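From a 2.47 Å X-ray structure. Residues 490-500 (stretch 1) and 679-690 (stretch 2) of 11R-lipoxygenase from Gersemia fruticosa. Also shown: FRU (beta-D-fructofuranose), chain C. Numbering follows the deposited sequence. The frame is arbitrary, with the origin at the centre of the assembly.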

ATOM      1  N   PHE A 490       5.249  15.431  15.364  1.00 29.13           N
ATOM      2  CA  PHE A 490       5.399  14.509  14.247  1.00 25.57           C
ATOM      3  C   PHE A 490       4.303  13.454  14.388  1.00 29.02           C
ATOM      4  O   PHE A 490       4.541  12.352  14.879  1.00 29.87           O
ATOM      5  CB  PHE A 490       6.785  13.867  14.300  1.00 23.67           C
ATOM      6  CG  PHE A 490       7.167  13.101  13.060  1.00 23.49           C
ATOM      7  CD1 PHE A 490       6.305  12.987  11.981  1.00 23.96           C
ATOM      8  CD2 PHE A 490       8.406  12.489  12.982  1.00 24.87           C
ATOM      9  CE1 PHE A 490       6.682  12.277  10.852  1.00 24.11           C
ATOM     10  CE2 PHE A 490       8.782  11.780  11.861  1.00 22.98           C
ATOM     11  CZ  PHE A 490       7.920  11.674  10.796  1.00 21.35           C
ATOM     12  N   TYR A 491       3.096  13.805  13.961  1.00 26.21           N
ATOM     13  CA  TYR A 491       1.912  13.004  14.247  1.00 26.92           C
ATOM     14  C   TYR A 491       1.917  11.651  13.540  1.00 26.09           C
ATOM     15  O   TYR A 491       1.432  10.665  14.090  1.00 29.00           O
ATOM     16  CB  TYR A 491       0.652  13.792  13.886  1.00 27.28           C
ATOM     17  CG  TYR A 491       0.561  15.112  14.613  1.00 30.62           C
ATOM     18  CD1 TYR A 491       0.870  15.203  15.963  1.00 30.91           C
ATOM     19  CD2 TYR A 491       0.189  16.273  13.947  1.00 34.08           C
ATOM     20  CE1 TYR A 491       0.796  16.405  16.635  1.00 30.69           C
ATOM     21  CE2 TYR A 491       0.116  17.483  14.611  1.00 33.73           C
ATOM     22  CZ  TYR A 491       0.420  17.543  15.955  1.00 34.39           C
ATOM     23  OH  TYR A 491       0.349  18.742  16.624  1.00 44.92           O
ATOM     24  N   TYR A 492       2.456  11.601  12.328  1.00 25.13           N
ATOM     25  CA  TYR A 492       2.601  10.331  11.630  1.00 26.78           C
ATOM     26  C   TYR A 492       3.418   9.358  12.470  1.00 24.46           C
ATOM     27  O   TYR A 492       3.085   8.182  12.574  1.00 25.35           O
ATOM     28  CB  TYR A 492       3.290  10.516  10.280  1.00 26.21           C
ATOM     29  CG  TYR A 492       3.935   9.241   9.780  1.00 24.25           C
ATOM     30  CD1 TYR A 492       5.243   8.926  10.120  1.00 24.38           C
ATOM     31  CD2 TYR A 492       3.229   8.341   8.988  1.00 24.25           C
ATOM     32  CE1 TYR A 492       5.837   7.761   9.680  1.00 26.05           C
ATOM     33  CE2 TYR A 492       3.816   7.170   8.542  1.00 25.43           C
ATOM     34  CZ  TYR A 492       5.121   6.887   8.891  1.00 26.72           C
ATOM     35  OH  TYR A 492       5.711   5.725   8.451  1.00 24.62           O
ATOM     36  N   LYS A 493       4.496   9.856  13.063  1.00 24.57           N
ATOM     37  CA  LYS A 493       5.402   9.018  13.841  1.00 24.98           C
ATOM     38  C   LYS A 493       4.714   8.449  15.075  1.00 27.62           C
ATOM     39  O   LYS A 493       4.850   7.265  15.375  1.00 31.06           O
ATOM     40  CB  LYS A 493       6.644   9.816  14.246  1.00 27.76           C
ATOM     41  CG  LYS A 493       7.534   9.120  15.267  1.00 27.85           C
ATOM     42  CD  LYS A 493       7.228   9.560  16.691  1.00 28.61           C
ATOM     43  CE  LYS A 493       7.553  11.030  16.905  1.00 31.05           C
ATOM     44  NZ  LYS A 493       7.328  11.469  18.307  1.00 33.00           N
ATOM     45  N   ASP A 494       3.971   9.291  15.785  1.00 26.27           N
ATOM     46  CA  ASP A 494       3.278   8.858  16.994  1.00 29.80           C
ATOM     47  C   ASP A 494       2.247   7.776  16.683  1.00 31.48           C
ATOM     48  O   ASP A 494       2.173   6.760  17.376  1.00 31.10           O
ATOM     49  CB  ASP A 494       2.592  10.042  17.675  1.00 29.57           C
ATOM     50  CG  ASP A 494       3.580  11.018  18.283  1.00 35.35           C
ATOM     51  OD1 ASP A 494       4.694  10.592  18.649  1.00 39.97           O
ATOM     52  OD2 ASP A 494       3.240  12.214  18.402  1.00 40.89           O
ATOM     53  N   ASP A 495       1.457   7.999  15.639  1.00 28.11           N
ATOM     54  CA  ASP A 495       0.384   7.076  15.285  1.00 27.55           C
ATOM     55  C   ASP A 495       0.925   5.788  14.672  1.00 29.24           C
ATOM     56  O   ASP A 495       0.452   4.696  14.988  1.00 28.42           O
ATOM     57  CB  ASP A 495      -0.594   7.743  14.317  1.00 29.18           C
ATOM     58  CG  ASP A 495      -1.262   8.969  14.915  1.00 40.25           C
ATOM     59  OD1 ASP A 495      -1.352   9.049  16.162  1.00 39.10           O
ATOM     60  OD2 ASP A 495      -1.698   9.852  14.144  1.00 37.66           O
ATOM     61  N   ALA A 496       1.914   5.918  13.794  1.00 27.71           N
ATOM     62  CA  ALA A 496       2.515   4.761  13.142  1.00 27.74           C
ATOM     63  C   ALA A 496       3.170   3.828  14.160  1.00 28.94           C
ATOM     64  O   ALA A 496       3.166   2.610  13.987  1.00 30.88           O
ATOM     65  CB  ALA A 496       3.533   5.211  12.105  1.00 25.68           C
ATOM     66  N   LEU A 497       3.730   4.399  15.222  1.00 29.66           N
ATOM     67  CA  LEU A 497       4.412   3.605  16.239  1.00 30.15           C
ATOM     68  C   LEU A 497       3.422   2.858  17.131  1.00 32.38           C
ATOM     69  O   LEU A 497       3.725   1.771  17.621  1.00 31.65           O
ATOM     70  CB  LEU A 497       5.334   4.485  17.087  1.00 29.10           C
ATOM     71  CG  LEU A 497       6.653   4.897  16.430  1.00 31.74           C
ATOM     72  CD1 LEU A 497       7.448   5.810  17.351  1.00 33.00           C
ATOM     73  CD2 LEU A 497       7.478   3.675  16.054  1.00 29.69           C
ATOM     74  N   LEU A 498       2.247   3.440  17.341  1.00 30.20           N
ATOM     75  CA  LEU A 498       1.193   2.763  18.085  1.00 26.94           C
ATOM     76  C   LEU A 498       0.684   1.565  17.292  1.00 28.44           C
ATOM     77  O   LEU A 498       0.497   0.477  17.837  1.00 29.64           O
ATOM     78  CB  LEU A 498       0.030   3.716  18.368  1.00 28.69           C
ATOM     79  CG  LEU A 498       0.281   4.849  19.365  1.00 31.38           C
ATOM     80  CD1 LEU A 498      -0.951   5.730  19.473  1.00 27.11           C
ATOM     81  CD2 LEU A 498       0.668   4.298  20.728  1.00 30.04           C
ATOM     82  N   LEU A 499       0.466   1.776  15.998  1.00 27.13           N
ATOM     83  CA  LEU A 499      -0.079   0.744  15.127  1.00 25.92           C
ATOM     84  C   LEU A 499       0.921  -0.381  14.914  1.00 26.02           C
ATOM     85  O   LEU A 499       0.553  -1.553  14.895  1.00 27.56           O
ATOM     86  CB  LEU A 499      -0.472   1.351  13.781  1.00 24.25           C
ATOM     87  CG  LEU A 499      -1.702   2.258  13.830  1.00 24.42           C
ATOM     88  CD1 LEU A 499      -1.656   3.306  12.735  1.00 23.17           C
ATOM     89  CD2 LEU A 499      -2.966   1.420  13.719  1.00 25.04           C
ATOM     90  N   TRP A 500       2.187  -0.017  14.750  1.00 26.41           N
ATOM     91  CA  TRP A 500       3.249  -0.998  14.573  1.00 25.79           C
ATOM     92  C   TRP A 500       3.296  -1.960  15.756  1.00 27.39           C
ATOM     93  O   TRP A 500       3.333  -3.176  15.578  1.00 27.36           O
ATOM     94  CB  TRP A 500       4.598  -0.296  14.423  1.00 25.49           C
ATOM     95  CG  TRP A 500       5.753  -1.241  14.368  1.00 29.21           C
ATOM     96  CD1 TRP A 500       6.442  -1.755  15.427  1.00 30.77           C
ATOM     97  CD2 TRP A 500       6.357  -1.790  13.192  1.00 27.80           C
ATOM     98  NE1 TRP A 500       7.439  -2.591  14.983  1.00 31.00           N
ATOM     99  CE2 TRP A 500       7.408  -2.628  13.614  1.00 28.62           C
ATOM    100  CE3 TRP A 500       6.111  -1.654  11.824  1.00 27.94           C
ATOM    101  CZ2 TRP A 500       8.212  -3.326  12.717  1.00 31.62           C
ATOM    102  CZ3 TRP A 500       6.911  -2.347  10.934  1.00 31.99           C
ATOM    103  CH2 TRP A 500       7.949  -3.173  11.384  1.00 33.55           C
ATOM    104  N   GLY A 679      -9.869  19.849  18.654  1.00 34.68           N
ATOM    105  CA  GLY A 679      -9.728  21.290  18.563  1.00 34.93           C
ATOM    106  C   GLY A 679      -8.746  21.767  17.507  1.00 33.42           C
ATOM    107  O   GLY A 679      -8.459  22.959  17.424  1.00 34.44           O
ATOM    108  N   MET A 680      -8.228  20.845  16.702  1.00 33.51           N
ATOM    109  CA  MET A 680      -7.294  21.205  15.642  1.00 29.51           C
ATOM    110  C   MET A 680      -8.037  21.639  14.388  1.00 32.39           C
ATOM    111  O   MET A 680      -9.150  21.180  14.121  1.00 31.92           O
ATOM    112  CB  MET A 680      -6.379  20.027  15.302  1.00 29.97           C
ATOM    113  CG  MET A 680      -5.376  19.678  16.384  1.00 31.10           C
ATOM    114  SD  MET A 680      -4.218  18.409  15.846  1.00 34.73           S
ATOM    115  CE  MET A 680      -3.092  18.360  17.242  1.00 40.04           C
ATOM    116  N   VAL A 681      -7.416  22.527  13.618  1.00 31.12           N
ATOM    117  CA  VAL A 681      -7.980  22.967  12.350  1.00 33.47           C
ATOM    118  C   VAL A 681      -7.737  21.909  11.282  1.00 30.57           C
ATOM    119  O   VAL A 681      -8.630  21.578  10.505  1.00 31.07           O
ATOM    120  CB  VAL A 681      -7.364  24.301  11.889  1.00 32.45           C
ATOM    121  CG1 VAL A 681      -7.834  24.645  10.484  1.00 30.96           C
ATOM    122  CG2 VAL A 681      -7.718  25.414  12.865  1.00 28.32           C
ATOM    123  N   SER A 682      -6.518  21.382  11.255  1.00 30.88           N
ATOM    124  CA  SER A 682      -6.150  20.344  10.302  1.00 30.35           C
ATOM    125  C   SER A 682      -5.579  19.130  11.031  1.00 29.14           C
ATOM    126  O   SER A 682      -4.363  18.941  11.078  1.00 30.33           O
ATOM    127  CB  SER A 682      -5.128  20.880   9.299  1.00 30.47           C
ATOM    128  OG  SER A 682      -4.835  19.909   8.310  1.00 31.33           O
ATOM    129  N   PRO A 683      -6.459  18.300  11.608  1.00 30.08           N
ATOM    130  CA  PRO A 683      -6.017  17.111  12.343  1.00 29.75           C
ATOM    131  C   PRO A 683      -5.389  16.061  11.431  1.00 28.11           C
ATOM    132  O   PRO A 683      -5.781  15.938  10.271  1.00 28.02           O
ATOM    133  CB  PRO A 683      -7.317  16.573  12.946  1.00 29.04           C
ATOM    134  CG  PRO A 683      -8.390  17.079  12.049  1.00 26.79           C
ATOM    135  CD  PRO A 683      -7.927  18.425  11.595  1.00 26.13           C
ATOM    136  N   TYR A 684      -4.419  15.320  11.955  1.00 28.02           N
ATOM    137  CA  TYR A 684      -3.835  14.206  11.220  1.00 28.02           C
ATOM    138  C   TYR A 684      -4.712  12.974  11.427  1.00 26.17           C
ATOM    139  O   TYR A 684      -4.797  12.441  12.533  1.00 25.98           O
ATOM    140  CB  TYR A 684      -2.407  13.935  11.688  1.00 26.25           C
ATOM    141  CG  TYR A 684      -1.702  12.885  10.862  1.00 26.85           C
ATOM    142  CD1 TYR A 684      -1.108  13.212   9.654  1.00 24.88           C
ATOM    143  CD2 TYR A 684      -1.641  11.565  11.286  1.00 26.16           C
ATOM    144  CE1 TYR A 684      -0.467  12.255   8.891  1.00 27.27           C
ATOM    145  CE2 TYR A 684      -1.005  10.602  10.531  1.00 28.65           C
ATOM    146  CZ  TYR A 684      -0.417  10.954   9.333  1.00 26.71           C
ATOM    147  OH  TYR A 684       0.219   9.996   8.575  1.00 27.80           O
ATOM    148  N   THR A 685      -5.360  12.525  10.357  1.00 24.62           N
ATOM    149  CA  THR A 685      -6.415  11.523  10.467  1.00 28.19           C
ATOM    150  C   THR A 685      -6.180  10.292   9.599  1.00 28.20           C
ATOM    151  O   THR A 685      -7.043   9.422   9.506  1.00 32.28           O
ATOM    152  CB  THR A 685      -7.763  12.129  10.050  1.00 32.05           C
ATOM    153  OG1 THR A 685      -7.680  12.591   8.695  1.00 28.93           O
ATOM    154  CG2 THR A 685      -8.124  13.297  10.955  1.00 30.46           C
ATOM    155  N   TRP A 686      -5.013  10.214   8.971  1.00 28.25           N
ATOM    156  CA  TRP A 686      -4.772   9.201   7.951  1.00 28.65           C
ATOM    157  C   TRP A 686      -4.383   7.840   8.524  1.00 28.82           C
ATOM    158  O   TRP A 686      -4.327   6.852   7.793  1.00 31.29           O
ATOM    159  CB  TRP A 686      -3.701   9.698   6.979  1.00 29.30           C
ATOM    160  CG  TRP A 686      -3.986  11.079   6.497  1.00 29.48           C
ATOM    161  CD1 TRP A 686      -3.256  12.203   6.749  1.00 33.23           C
ATOM    162  CD2 TRP A 686      -5.102  11.493   5.705  1.00 27.88           C
ATOM    163  NE1 TRP A 686      -3.844  13.293   6.152  1.00 34.75           N
ATOM    164  CE2 TRP A 686      -4.980  12.883   5.506  1.00 30.17           C
ATOM    165  CE3 TRP A 686      -6.190  10.824   5.140  1.00 30.09           C
ATOM    166  CZ2 TRP A 686      -5.903  13.613   4.764  1.00 29.20           C
ATOM    167  CZ3 TRP A 686      -7.107  11.551   4.404  1.00 32.16           C
ATOM    168  CH2 TRP A 686      -6.957  12.930   4.222  1.00 33.01           C
ATOM    169  N   LEU A 687      -4.120   7.785   9.825  1.00 26.41           N
ATOM    170  CA  LEU A 687      -3.770   6.526  10.473  1.00 28.42           C
ATOM    171  C   LEU A 687      -4.777   6.141  11.552  1.00 26.70           C
ATOM    172  O   LEU A 687      -4.499   5.297  12.398  1.00 26.40           O
ATOM    173  CB  LEU A 687      -2.354   6.589  11.051  1.00 26.39           C
ATOM    174  CG  LEU A 687      -1.230   6.482  10.018  1.00 25.30           C
ATOM    175  CD1 LEU A 687       0.126   6.577  10.696  1.00 27.05           C
ATOM    176  CD2 LEU A 687      -1.343   5.184   9.227  1.00 22.92           C
ATOM    177  N   ILE A 688      -5.949   6.765  11.522  1.00 28.59           N
ATOM    178  CA  ILE A 688      -7.061   6.300  12.334  1.00 29.77           C
ATOM    179  C   ILE A 688      -7.457   4.928  11.801  1.00 31.79           C
ATOM    180  O   ILE A 688      -7.805   4.802  10.629  1.00 30.08           O
ATOM    181  CB  ILE A 688      -8.262   7.255  12.254  1.00 32.35           C
ATOM    182  CG1 ILE A 688      -7.928   8.574  12.951  1.00 35.42           C
ATOM    183  CG2 ILE A 688      -9.492   6.624  12.889  1.00 30.96           C
ATOM    184  CD1 ILE A 688      -8.990   9.644  12.782  1.00 32.68           C
ATOM    185  N   PRO A 689      -7.390   3.892  12.655  1.00 32.81           N
ATOM    186  CA  PRO A 689      -7.611   2.509  12.212  1.00 30.77           C
ATOM    187  C   PRO A 689      -8.844   2.345  11.328  1.00 29.34           C
ATOM    188  O   PRO A 689      -8.793   1.616  10.338  1.00 31.79           O
ATOM    189  CB  PRO A 689      -7.788   1.748  13.527  1.00 29.64           C
ATOM    190  CG  PRO A 689      -6.999   2.531  14.515  1.00 30.75           C
ATOM    191  CD  PRO A 689      -7.138   3.971  14.105  1.00 30.33           C
ATOM    192  N   GLY A 690      -9.932   3.021  11.682  1.00 29.80           N
ATOM    193  CA  GLY A 690     -11.161   2.947  10.912  1.00 28.39           C
ATOM    194  C   GLY A 690     -11.046   3.536   9.517  1.00 32.72           C
ATOM    195  O   GLY A 690     -11.933   3.349   8.685  1.00 34.46           O
TER
HETATM  196  C1  FRU C   2       6.578   7.479  20.309  1.00 46.49           C
HETATM  197  C2  FRU C   2       7.061   8.375  21.442  1.00 49.46           C
HETATM  198  C3  FRU C   2       6.038   8.452  22.565  1.00 47.81           C
HETATM  199  C4  FRU C   2       6.081   9.902  22.999  1.00 53.68           C
HETATM  200  C5  FRU C   2       6.558  10.640  21.758  1.00 49.23           C
HETATM  201  C6  FRU C   2       7.448  11.813  22.147  1.00 45.97           C
HETATM  202  O1  FRU C   2       5.363   7.978  19.797  1.00 40.19           O
HETATM  203  O2  FRU C   2       8.257   7.861  21.984  1.00 53.34           O
HETATM  204  O3  FRU C   2       6.367   7.591  23.631  1.00 56.49           O
HETATM  205  O4  FRU C   2       4.830  10.371  23.441  1.00 59.81           O
HETATM  206  O5  FRU C   2       7.255   9.695  20.962  1.00 52.34           O
HETATM  207  O6  FRU C   2       7.209  12.922  21.313  1.00 43.39           O
HETATM  208  O   HOH W   1      -4.124   9.488  12.433  1.00 25.38           O

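Leu687 forms the apolar centre of the contact. Its CA-to-CB bond points toward the helix that begins at Tyr491, and with chi1 m and chi2 t, Leu687 CD1 settles against one turn of it, 3.9 Å from Ala496 CB, 4.0 Å from Tyr492 CD2 and 3.9 Å from Asp495 CB. Leu687 CD1 also comes within 3.6 Å of Ala496 N, where the short alanine side chain adds only a methyl to the contact. One turn further on, Leu499 extends the apolar surface, with Leu499 CD1 3.8 Å from Leu687 CB and Leu499 CD2 4.3 Å from Pro689 CG.

In the other direction, the buried Tyr684 lays one ring face over the backbone at Tyr491 C and Tyr492 N, a flat group suited to a helix surface. Tyr684 OH lies at the edge of the Tyr492 ring, 3.5 Å from Tyr492 CD2. Tyr491 CB packs 3.8 Å from Tyr684 CB, while the Tyr491 ring reaches outward to Met680, with Met680 CE 3.8 Å from Tyr491 CZ.

No direct hydrogen bond joins the stretches. At the polar edge, a water donates to Asp495 OD2 and Tyr684 O, its O 3.0 Å from each, and accepts from Leu687 N at 3.1 Å. The Asp495 carboxylate thus meets the loop backbone through water, beside the Tyr684 ring edge.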